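Local coordinates for phosphatidylglycerophosphatase B (Bacillus subtilis, PDB 6FMX), which removes the terminal phosphate of phosphatidylglycerophosphate to give phosphatidylglycerol, and also dephosphorylates undecaprenyl pyrophosphate, as an integral membrane enzyme, at residues A[27-32]-A[198-203]; A[48-53]-A[121-126]; A[136-141]-A[182-187]. All coordinates share one frame; numbering follows the deposited sequence.

Interaction 1. Residues A[27-32]-A[198-203]; sequences FLFFLI and GFSLGL. With OLC ((2R)-2,3-dihydroxypropyl (9Z)-octadec-9-enoate), chain C; OLC ((2R)-2,3-dihydroxypropyl (9Z)-octadec-9-enoate), chain D.
F30 meets L201 with the flat of its ring, where two transmembrane helices, 21-36 and 192-215, run antiparallel through the helical bundle of this PAP2-family phosphatase. The segment axes cross at 153° between their N-to-C directions and come within 8.8 Å. L201 sends one branch, CD1, over the centre of the F30 ring, 3.5 Å from the centroid and 13° off its normal, a well-centred CH-pi contact. The other branch, CD2, lies against F30 CB at 3.9 Å, so the leucine fork straddles the base and the face of the phenylalanine. F30 CG stands anti to the backbone N (chi1 173°), which swings the ring over to the leucine; L114 of helix 96-118 packs on both residues. F29 offers its edge instead: F29 CD2 touches S200 CB at 3.6 Å, and farther round the ring edge F29 CD1 lies 3.8 Å from C11 of a monoolein. The ring thus sits between protein and lipid. S200 is buried, and its hydroxyl is satisfied inside its own helix by the carbonyl of G197; to residues 27-32 it makes no hydrogen bond, merely a close approach, with S200 OG 3.6 Å from F30 CB.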
loop_
_atom_site.group_PDB
_atom_site.type_symbol
_atom_site.label_atom_id
_atom_site.label_comp_id
_atom_site.label_asym_id
_atom_site.label_seq_id
_atom_site.Cartn_x
_atom_site.Cartn_y
_atom_site.Cartn_z
ATOM N N PHE A 27 12.092 -3.220 -6.600
ATOM C CA PHE A 27 13.148 -3.027 -5.612
ATOM C C PHE A 27 14.164 -2.004 -6.091
ATOM O O PHE A 27 14.607 -1.144 -5.316
ATOM C CB PHE A 27 13.835 -4.359 -5.319
ATOM C CG PHE A 27 14.963 -4.259 -4.340
ATOM C CD1 PHE A 27 14.720 -3.969 -3.007
ATOM C CD2 PHE A 27 16.269 -4.478 -4.748
ATOM C CE1 PHE A 27 15.761 -3.883 -2.103
ATOM C CE2 PHE A 27 17.312 -4.399 -3.848
ATOM C CZ PHE A 27 17.056 -4.101 -2.524
ATOM N N LEU A 28 14.552 -2.084 -7.366
ATOM C CA LEU A 28 15.477 -1.104 -7.922
ATOM C C LEU A 28 14.838 0.280 -7.977
ATOM O O LEU A 28 15.510 1.290 -7.745
ATOM C CB LEU A 28 15.929 -1.546 -9.311
ATOM C CG LEU A 28 16.846 -2.774 -9.295
ATOM C CD1 LEU A 28 17.208 -3.219 -10.704
ATOM C CD2 LEU A 28 18.096 -2.486 -8.487
ATOM N N PHE A 29 13.540 0.342 -8.283
ATOM C CA PHE A 29 12.850 1.626 -8.287
ATOM C C PHE A 29 12.863 2.256 -6.901
ATOM O O PHE A 29 13.017 3.474 -6.768
ATOM C CB PHE A 29 11.413 1.460 -8.777
ATOM C CG PHE A 29 10.595 2.719 -8.681
ATOM C CD1 PHE A 29 10.766 3.746 -9.595
ATOM C CD2 PHE A 29 9.667 2.882 -7.667
ATOM C CE1 PHE A 29 10.015 4.908 -9.506
ATOM C CE2 PHE A 29 8.914 4.041 -7.577
ATOM C CZ PHE A 29 9.091 5.057 -8.498
ATOM N N PHE A 30 12.695 1.446 -5.854
ATOM C CA PHE A 30 12.703 2.003 -4.506
ATOM C C PHE A 30 14.071 2.572 -4.150
ATOM O O PHE A 30 14.162 3.648 -3.546
ATOM C CB PHE A 30 12.286 0.956 -3.477
ATOM C CG PHE A 30 12.443 1.422 -2.062
ATOM C CD1 PHE A 30 11.472 2.212 -1.470
ATOM C CD2 PHE A 30 13.557 1.075 -1.321
ATOM C CE1 PHE A 30 11.619 2.654 -0.170
ATOM C CE2 PHE A 30 13.703 1.513 -0.015
ATOM C CZ PHE A 30 12.734 2.304 0.559
ATOM N N LEU A 31 15.146 1.849 -4.490
ATOM C CA LEU A 31 16.490 2.339 -4.194
ATOM C C LEU A 31 16.750 3.669 -4.877
ATOM O O LEU A 31 17.317 4.591 -4.277
ATOM C CB LEU A 31 17.546 1.319 -4.630
ATOM C CG LEU A 31 17.572 -0.061 -3.976
ATOM C CD1 LEU A 31 18.713 -0.923 -4.552
ATOM C CD2 LEU A 31 17.714 0.089 -2.475
ATOM N N ILE A 32 16.348 3.782 -6.140
ATOM C CA ILE A 32 16.565 5.014 -6.880
ATOM C C ILE A 32 15.781 6.155 -6.244
ATOM O O ILE A 32 16.294 7.271 -6.095
ATOM C CB ILE A 32 16.205 4.795 -8.359
ATOM C CG1 ILE A 32 17.334 4.006 -9.026
ATOM C CG2 ILE A 32 15.988 6.114 -9.066
ATOM C CD1 ILE A 32 16.981 3.473 -10.380
ATOM N N GLY A 198 6.338 3.666 -1.038
ATOM C CA GLY A 198 5.536 2.653 -0.372
ATOM C C GLY A 198 4.806 1.757 -1.351
ATOM O O GLY A 198 4.713 0.542 -1.142
ATOM N N PHE A 199 4.271 2.340 -2.432
ATOM C CA PHE A 199 3.684 1.555 -3.515
ATOM C C PHE A 199 4.635 0.459 -3.975
ATOM O O PHE A 199 4.266 -0.719 -4.042
ATOM C CB PHE A 199 3.341 2.454 -4.708
ATOM C CG PHE A 199 2.001 3.142 -4.612
ATOM C CD1 PHE A 199 1.117 2.858 -3.586
ATOM C CD2 PHE A 199 1.630 4.072 -5.569
ATOM C CE1 PHE A 199 -0.112 3.502 -3.513
ATOM C CE2 PHE A 199 0.394 4.721 -5.501
ATOM C CZ PHE A 199 -0.473 4.433 -4.473
ATOM N N SER A 200 5.869 0.839 -4.304
ATOM C CA SER A 200 6.781 -0.113 -4.929
ATOM C C SER A 200 7.125 -1.268 -4.001
ATOM O O SER A 200 7.224 -2.413 -4.462
ATOM C CB SER A 200 8.044 0.601 -5.416
ATOM O OG SER A 200 8.847 1.054 -4.353
ATOM N N LEU A 201 7.285 -1.013 -2.703
ATOM C CA LEU A 201 7.639 -2.097 -1.792
ATOM C C LEU A 201 6.441 -2.935 -1.344
ATOM O O LEU A 201 6.598 -4.140 -1.122
ATOM C CB LEU A 201 8.373 -1.548 -0.569
ATOM C CG LEU A 201 9.756 -0.943 -0.818
ATOM C CD1 LEU A 201 10.360 -0.513 0.489
ATOM C CD2 LEU A 201 10.674 -1.942 -1.495
ATOM N N GLY A 202 5.257 -2.340 -1.198
ATOM C CA GLY A 202 4.074 -3.145 -0.951
ATOM C C GLY A 202 3.766 -4.065 -2.115
ATOM O O GLY A 202 3.433 -5.240 -1.925
ATOM N N LEU A 203 3.877 -3.546 -3.342
ATOM C CA LEU A 203 3.681 -4.367 -4.532
ATOM C C LEU A 203 4.740 -5.460 -4.626
ATOM O O LEU A 203 4.446 -6.591 -5.033
ATOM C CB LEU A 203 3.715 -3.475 -5.771
ATOM C CG LEU A 203 2.827 -3.709 -6.995
ATOM C CD1 LEU A 203 1.426 -4.178 -6.613
ATOM C CD2 LEU A 203 2.766 -2.418 -7.801
HETATM C C18 OLC C . 10.927 -0.444 -13.435
HETATM C C10 OLC C . 12.705 4.257 -13.356
HETATM C C9 OLC C . 12.656 5.534 -13.036
HETATM C C17 OLC C . 12.154 0.156 -14.123
HETATM C C11 OLC C . 13.242 3.203 -12.385
HETATM C C8 OLC C . 13.127 6.005 -11.661
HETATM C C24 OLC C . 18.199 15.632 -11.033
HETATM C C16 OLC C . 13.388 -0.745 -14.011
HETATM C C12 OLC C . 14.464 2.545 -13.030
HETATM C C7 OLC C . 12.663 7.443 -11.417
HETATM C C15 OLC C . 13.875 -0.882 -12.567
HETATM C C13 OLC C . 14.994 1.343 -12.255
HETATM C C6 OLC C . 12.679 7.747 -9.917
HETATM C C14 OLC C . 13.842 0.452 -11.820
HETATM C C5 OLC C . 11.664 8.843 -9.608
HETATM C C4 OLC C . 12.375 10.018 -8.947
HETATM C C3 OLC C . 13.025 10.884 -10.023
HETATM C C2 OLC C . 14.537 10.806 -9.859
HETATM C C21 OLC C . 16.616 13.727 -10.957
HETATM C C1 OLC C . 15.173 11.912 -10.689
HETATM C C22 OLC C . 17.857 14.322 -10.336
HETATM O O19 OLC C . 14.745 12.165 -11.766
HETATM O O25 OLC C . 19.091 16.336 -10.211
HETATM O O23 OLC C . 17.554 14.565 -8.997
HETATM O O20 OLC C . 16.254 12.631 -10.171
HETATM C C18 OLC D . 20.617 2.311 -11.822
HETATM C C10 OLC D . 21.651 4.225 -4.991
HETATM C C9 OLC D . 21.720 3.819 -3.739
HETATM C C17 OLC D . 19.696 1.162 -11.422
HETATM C C11 OLC D . 20.355 4.082 -5.776
HETATM C C8 OLC D . 20.501 3.197 -3.059
HETATM C C24 OLC D . 23.003 13.283 2.329
HETATM C C16 OLC D . 20.243 0.511 -10.154
HETATM C C12 OLC D . 20.629 3.365 -7.094
HETATM C C7 OLC D . 20.572 3.407 -1.547
HETATM C C15 OLC D . 20.222 1.525 -9.012
HETATM C C13 OLC D . 21.407 2.072 -6.844
HETATM C C6 OLC D . 20.025 4.789 -1.203
HETATM C C14 OLC D . 20.988 0.964 -7.814
HETATM C C5 OLC D . 20.689 5.281 0.081
HETATM C C4 OLC D . 20.474 6.782 0.223
HETATM C C3 OLC D . 21.687 7.527 -0.325
HETATM C C2 OLC D . 21.479 9.028 -0.161
HETATM C C21 OLC D . 22.397 10.960 2.922
HETATM C C1 OLC D . 21.856 9.442 1.259
HETATM C C22 OLC D . 23.442 12.043 3.093
HETATM O O19 OLC D . 21.932 8.631 2.119
HETATM O O25 OLC D . 22.978 14.361 3.222
HETATM O O23 OLC D . 23.544 12.347 4.454
HETATM O O20 OLC D . 22.131 10.781 1.560
#

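Interaction 2. Residues A[48-53]-A[121-126]; sequences AISKAA and VRPDFA. With WO4 (tungstate(VI)ion), chain G.
K51 and F125 face each other where helix 40-54 passes an irregular loop, with their CA atoms 7.4 Å apart and those of S50 and P123 7.6 Å. The lysine chain, extended beyond CG, crosses the F125 side chain at about a right angle and lays its CE over one face, toward the rim: K51 CE is 3.6 Å from F125 CD1 and 24° off the normal through the ring centre, a CH-pi contact made by the methylene beside the ammonium. K51 NZ itself salt-bridges E47. On the opposite face the carbonyl oxygen P123 O stands over the ring centre, so lysine and loop sandwich the ring. At the ring edge S50 OG lies 3.9 Å from F125 CD2 and 4.0 Å from P123 CB. This loop follows helix 96-118 and carries the end of phosphatase sequence motif I, on what is probably the extracellular side. R122, just before the proline, turns the other way, bent at chi2 (-101°), and reaches the tungstate: R122 NH1 donates to tungstate O1, though the very short modelled 2.5 Å is doubtful, while R122 NH2 adds a weak bond to the same oxygen. E131 and the S133 carbonyl hold R122 NE.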
loop_
_atom_site.group_PDB
_atom_site.type_symbol
_atom_site.label_atom_id
_atom_site.label_comp_id
_atom_site.label_asym_id
_atom_site.label_seq_id
_atom_site.Cartn_x
_atom_site.Cartn_y
_atom_site.Cartn_z
ATOM N N ALA A 48 6.240 21.278 -4.381
ATOM C CA ALA A 48 5.322 21.948 -5.300
ATOM C C ALA A 48 4.053 21.135 -5.514
ATOM O O ALA A 48 2.958 21.703 -5.645
ATOM C CB ALA A 48 6.010 22.222 -6.638
ATOM N N ILE A 49 4.177 19.806 -5.562
ATOM C CA ILE A 49 3.003 18.964 -5.767
ATOM C C ILE A 49 2.164 18.918 -4.499
ATOM O O ILE A 49 0.930 18.964 -4.548
ATOM C CB ILE A 49 3.429 17.554 -6.225
ATOM C CG1 ILE A 49 4.062 17.628 -7.614
ATOM C CG2 ILE A 49 2.242 16.598 -6.240
ATOM C CD1 ILE A 49 4.655 16.321 -8.091
ATOM N N SER A 50 2.823 18.842 -3.344
ATOM C CA SER A 50 2.117 18.845 -2.070
ATOM C C SER A 50 1.262 20.097 -1.922
ATOM O O SER A 50 0.071 20.018 -1.590
ATOM C CB SER A 50 3.129 18.744 -0.928
ATOM O OG SER A 50 2.478 18.658 0.324
ATOM N N LYS A 51 1.853 21.267 -2.187
ATOM C CA LYS A 51 1.108 22.521 -2.067
ATOM C C LYS A 51 0.051 22.653 -3.157
ATOM O O LYS A 51 -1.052 23.155 -2.900
ATOM C CB LYS A 51 2.070 23.709 -2.095
ATOM C CG LYS A 51 2.908 23.830 -0.835
ATOM C CD LYS A 51 3.942 24.954 -0.934
ATOM C CE LYS A 51 4.439 25.357 0.434
ATOM N NZ LYS A 51 5.415 26.478 0.352
ATOM N N ALA A 52 0.354 22.200 -4.377
ATOM C CA ALA A 52 -0.646 22.254 -5.439
ATOM C C ALA A 52 -1.884 21.440 -5.083
ATOM O O ALA A 52 -3.003 21.820 -5.452
ATOM C CB ALA A 52 -0.046 21.768 -6.759
ATOM N N ALA A 53 -1.709 20.333 -4.357
ATOM C CA ALA A 53 -2.858 19.524 -3.960
ATOM C C ALA A 53 -3.798 20.294 -3.038
ATOM O O ALA A 53 -5.017 20.081 -3.072
ATOM C CB ALA A 53 -2.381 18.234 -3.288
ATOM N N VAL A 121 11.689 14.149 6.977
ATOM C CA VAL A 121 10.760 15.060 7.634
ATOM C C VAL A 121 9.468 15.133 6.829
ATOM O O VAL A 121 9.484 15.144 5.591
ATOM C CB VAL A 121 11.421 16.445 7.793
ATOM C CG1 VAL A 121 10.455 17.448 8.350
ATOM C CG2 VAL A 121 12.643 16.368 8.698
ATOM N N ARG A 122 8.334 15.176 7.536
ATOM C CA ARG A 122 7.024 15.249 6.900
ATOM C C ARG A 122 6.830 16.595 6.198
ATOM O O ARG A 122 7.536 17.562 6.485
ATOM C CB ARG A 122 5.930 15.053 7.948
ATOM C CG ARG A 122 5.940 13.705 8.619
ATOM C CD ARG A 122 4.871 12.812 8.022
ATOM N NE ARG A 122 4.884 11.479 8.605
ATOM C CZ ARG A 122 3.953 10.564 8.370
ATOM N NH1 ARG A 122 2.946 10.847 7.559
ATOM N NH2 ARG A 122 4.030 9.368 8.943
ATOM N N PRO A 123 5.869 16.681 5.268
ATOM C CA PRO A 123 5.635 17.969 4.586
ATOM C C PRO A 123 5.344 19.127 5.533
ATOM O O PRO A 123 5.997 20.179 5.447
ATOM C CB PRO A 123 4.438 17.657 3.674
ATOM C CG PRO A 123 4.588 16.187 3.371
ATOM C CD PRO A 123 5.089 15.579 4.657
ATOM N N ASP A 124 4.354 18.964 6.416
ATOM C CA ASP A 124 3.989 19.939 7.454
ATOM C C ASP A 124 3.682 21.330 6.900
ATOM O O ASP A 124 3.912 22.340 7.568
ATOM C CB ASP A 124 5.055 20.018 8.549
ATOM C CG ASP A 124 4.763 19.059 9.686
ATOM O OD1 ASP A 124 3.590 19.027 10.139
ATOM O OD2 ASP A 124 5.675 18.321 10.111
ATOM N N PHE A 125 3.135 21.397 5.690
ATOM C CA PHE A 125 2.550 22.631 5.184
ATOM C C PHE A 125 1.098 22.771 5.600
ATOM O O PHE A 125 0.676 23.853 6.016
ATOM C CB PHE A 125 2.645 22.687 3.658
ATOM C CG PHE A 125 4.034 22.483 3.142
ATOM C CD1 PHE A 125 5.018 23.431 3.383
ATOM C CD2 PHE A 125 4.364 21.345 2.419
ATOM C CE1 PHE A 125 6.306 23.247 2.921
ATOM C CE2 PHE A 125 5.653 21.159 1.946
ATOM C CZ PHE A 125 6.622 22.111 2.198
ATOM N N ALA A 126 0.340 21.691 5.514
ATOM C CA ALA A 126 -1.100 21.766 5.681
ATOM C C ALA A 126 -1.706 20.397 5.950
ATOM O O ALA A 126 -2.619 19.978 5.226
ATOM C CB ALA A 126 -1.731 22.379 4.432
HETATM W W WO4 G . 1.812 7.010 7.047
HETATM O O1 WO4 G . 1.428 8.914 7.660
HETATM O O2 WO4 G . 3.809 6.673 6.906
HETATM O O3 WO4 G . 1.145 5.715 8.470
HETATM O O4 WO4 G . 0.988 6.779 5.232
#

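Interaction 3. Residues A[136-141]-A[182-187]; sequences FPSGHS and ISRVYL. With WO4 (tungstate(VI)ion), chain G.
Phosphatase sequence motifs II and III meet here at the tungstate site, where H140 and R184 stack across the start of helix 139-158 and the end of helix 166-186. The R184 guanidinium lies flat on the H140 ring, centres 3.6 Å apart and planes only 3° from parallel, with R184 CZ above the middle of the imidazole. Bends at chi2 and chi3 fold the arginine chain back so that its plane can settle there. Both groups then point an edge at the ion: R184 NH2 donates to tungstate O1 at 2.9 Å, and H140 ND1 makes a longer bond to tungstate O3, 3.3 Å. T69 takes R184 NH1 at the far end. In this PAP2-family phosphatase H140 is probably the proton donor, and the tungstate occupies the place probably used by the substrate phosphate. The helix start adds its own grip: the G139 amide N donates to tungstate O2 in a nearly straight bond of 173°. Tungstate O4 is held by H140 N at 2.9 Å and by S138 OG at 2.8 Å, with a weak bond from R184 NE besides. As N-cap, S138 OG also accepts from S141 N, and S141 OG donates to it at 2.9 Å. A leucine in place of R184 would probably leave tungstate O1 without one of its cationic donors and the H140 ring without its flat partner, freer to turn.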
loop_
_atom_site.group_PDB
_atom_site.type_symbol
_atom_site.label_atom_id
_atom_site.label_comp_id
_atom_site.label_asym_id
_atom_site.label_seq_id
_atom_site.Cartn_x
_atom_site.Cartn_y
_atom_site.Cartn_z
ATOM N N PHE A 136 9.040 8.792 4.928
ATOM C CA PHE A 136 9.391 7.926 3.801
ATOM C C PHE A 136 9.796 6.531 4.279
ATOM O O PHE A 136 10.700 6.412 5.116
ATOM C CB PHE A 136 10.557 8.547 2.984
ATOM C CG PHE A 136 10.915 7.770 1.729
ATOM C CD1 PHE A 136 11.829 6.730 1.780
ATOM C CD2 PHE A 136 10.350 8.094 0.503
ATOM C CE1 PHE A 136 12.159 6.010 0.633
ATOM C CE2 PHE A 136 10.686 7.384 -0.656
ATOM C CZ PHE A 136 11.590 6.345 -0.585
ATOM N N PRO A 137 9.193 5.455 3.743
ATOM C CA PRO A 137 8.095 5.423 2.764
ATOM C C PRO A 137 6.727 5.504 3.441
ATOM O O PRO A 137 6.650 5.230 4.639
ATOM C CB PRO A 137 8.276 4.068 2.069
ATOM C CG PRO A 137 8.975 3.209 3.085
ATOM C CD PRO A 137 9.765 4.120 3.992
ATOM N N SER A 138 5.673 5.857 2.694
ATOM C CA SER A 138 4.346 6.012 3.285
ATOM C C SER A 138 3.776 4.662 3.696
ATOM O O SER A 138 3.657 3.753 2.873
ATOM C CB SER A 138 3.398 6.699 2.298
ATOM O OG SER A 138 2.044 6.496 2.682
ATOM N N GLY A 139 3.406 4.537 4.970
ATOM C CA GLY A 139 2.883 3.269 5.448
ATOM C C GLY A 139 1.505 2.941 4.893
ATOM O O GLY A 139 1.227 1.788 4.572
ATOM N N HIS A 140 0.627 3.948 4.781
ATOM C CA HIS A 140 -0.697 3.687 4.210
ATOM C C HIS A 140 -0.579 3.188 2.776
ATOM O O HIS A 140 -1.294 2.264 2.367
ATOM C CB HIS A 140 -1.572 4.945 4.257
ATOM C CG HIS A 140 -2.278 5.170 5.563
ATOM N ND1 HIS A 140 -1.615 5.319 6.763
ATOM C CD2 HIS A 140 -3.595 5.335 5.842
ATOM C CE1 HIS A 140 -2.491 5.541 7.726
ATOM N NE2 HIS A 140 -3.700 5.560 7.194
ATOM N N SER A 141 0.316 3.793 1.992
ATOM C CA SER A 141 0.491 3.377 0.609
ATOM C C SER A 141 1.125 2.002 0.527
ATOM O O SER A 141 0.756 1.172 -0.310
ATOM C CB SER A 141 1.338 4.411 -0.136
ATOM O OG SER A 141 0.855 5.723 0.122
ATOM N N ILE A 182 -3.202 8.577 -3.218
ATOM C CA ILE A 182 -3.598 9.942 -3.569
ATOM C C ILE A 182 -4.023 10.701 -2.319
ATOM O O ILE A 182 -3.687 11.879 -2.136
ATOM C CB ILE A 182 -4.730 9.928 -4.613
ATOM C CG1 ILE A 182 -4.220 9.511 -5.994
ATOM C CG2 ILE A 182 -5.424 11.288 -4.684
ATOM C CD1 ILE A 182 -5.376 9.192 -6.955
ATOM N N SER A 183 -4.753 10.016 -1.433
ATOM C CA SER A 183 -5.285 10.643 -0.229
ATOM C C SER A 183 -4.178 11.093 0.717
ATOM O O SER A 183 -4.329 12.113 1.388
ATOM C CB SER A 183 -6.244 9.679 0.482
ATOM O OG SER A 183 -5.540 8.716 1.256
ATOM N N ARG A 184 -3.056 10.364 0.784
ATOM C CA ARG A 184 -1.963 10.811 1.647
ATOM C C ARG A 184 -1.350 12.109 1.144
ATOM O O ARG A 184 -0.921 12.946 1.947
ATOM C CB ARG A 184 -0.872 9.739 1.764
ATOM C CG ARG A 184 -1.392 8.330 2.055
ATOM C CD ARG A 184 -2.271 8.336 3.301
ATOM N NE ARG A 184 -1.505 8.545 4.526
ATOM C CZ ARG A 184 -2.053 8.797 5.712
ATOM N NH1 ARG A 184 -3.372 8.884 5.837
ATOM N NH2 ARG A 184 -1.282 8.966 6.775
ATOM N N VAL A 185 -1.294 12.296 -0.174
ATOM C CA VAL A 185 -0.784 13.553 -0.707
ATOM C C VAL A 185 -1.831 14.650 -0.556
ATOM O O VAL A 185 -1.521 15.767 -0.126
ATOM C CB VAL A 185 -0.348 13.384 -2.172
ATOM C CG1 VAL A 185 0.186 14.696 -2.701
ATOM C CG2 VAL A 185 0.718 12.269 -2.290
ATOM N N TYR A 186 -3.087 14.339 -0.886
ATOM C CA TYR A 186 -4.191 15.279 -0.693
ATOM C C TYR A 186 -4.253 15.792 0.743
ATOM O O TYR A 186 -4.426 16.995 0.982
ATOM C CB TYR A 186 -5.521 14.607 -1.068
ATOM C CG TYR A 186 -6.734 15.503 -0.873
ATOM C CD1 TYR A 186 -7.294 15.687 0.385
ATOM C CD2 TYR A 186 -7.329 16.146 -1.950
ATOM C CE1 TYR A 186 -8.388 16.511 0.574
ATOM C CE2 TYR A 186 -8.445 16.968 -1.771
ATOM C CZ TYR A 186 -8.962 17.141 -0.504
ATOM O OH TYR A 186 -10.053 17.956 -0.297
ATOM N N LEU A 187 -4.179 14.886 1.712
ATOM C CA LEU A 187 -4.319 15.246 3.118
ATOM C C LEU A 187 -3.057 15.873 3.699
ATOM O O LEU A 187 -3.029 16.175 4.898
ATOM C CB LEU A 187 -4.721 14.018 3.941
ATOM C CG LEU A 187 -6.089 13.418 3.604
ATOM C CD1 LEU A 187 -6.259 12.041 4.227
ATOM C CD2 LEU A 187 -7.214 14.365 4.053
HETATM W W WO4 G . 1.812 7.010 7.047
HETATM O O1 WO4 G . 1.428 8.914 7.660
HETATM O O2 WO4 G . 3.809 6.673 6.906
HETATM O O3 WO4 G . 1.145 5.715 8.470
HETATM O O4 WO4 G . 0.988 6.779 5.232
#

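Interactions 1 and 3 are buried, whereas interaction 2 lies partly at the surface, its centre about 20 Å from that of the chain. Interaction 1 is largely apolar and borders lipid; interaction 3, beside it, is built of charged and polar groups gathered round an anion. Those two touch directly, F30 CE1 lying 3.5 Å from F136 CE1 as their rings meet, and helix 192-215 joins them further through F199 against S141. Interaction 2 uses neither helix pair. It packs helix 40-54, probably extracellular, on a loop, yet R122 of that loop binds the same tungstate as S138, G139, H140 and R184 of interaction 3, the two centres about 11 Å apart.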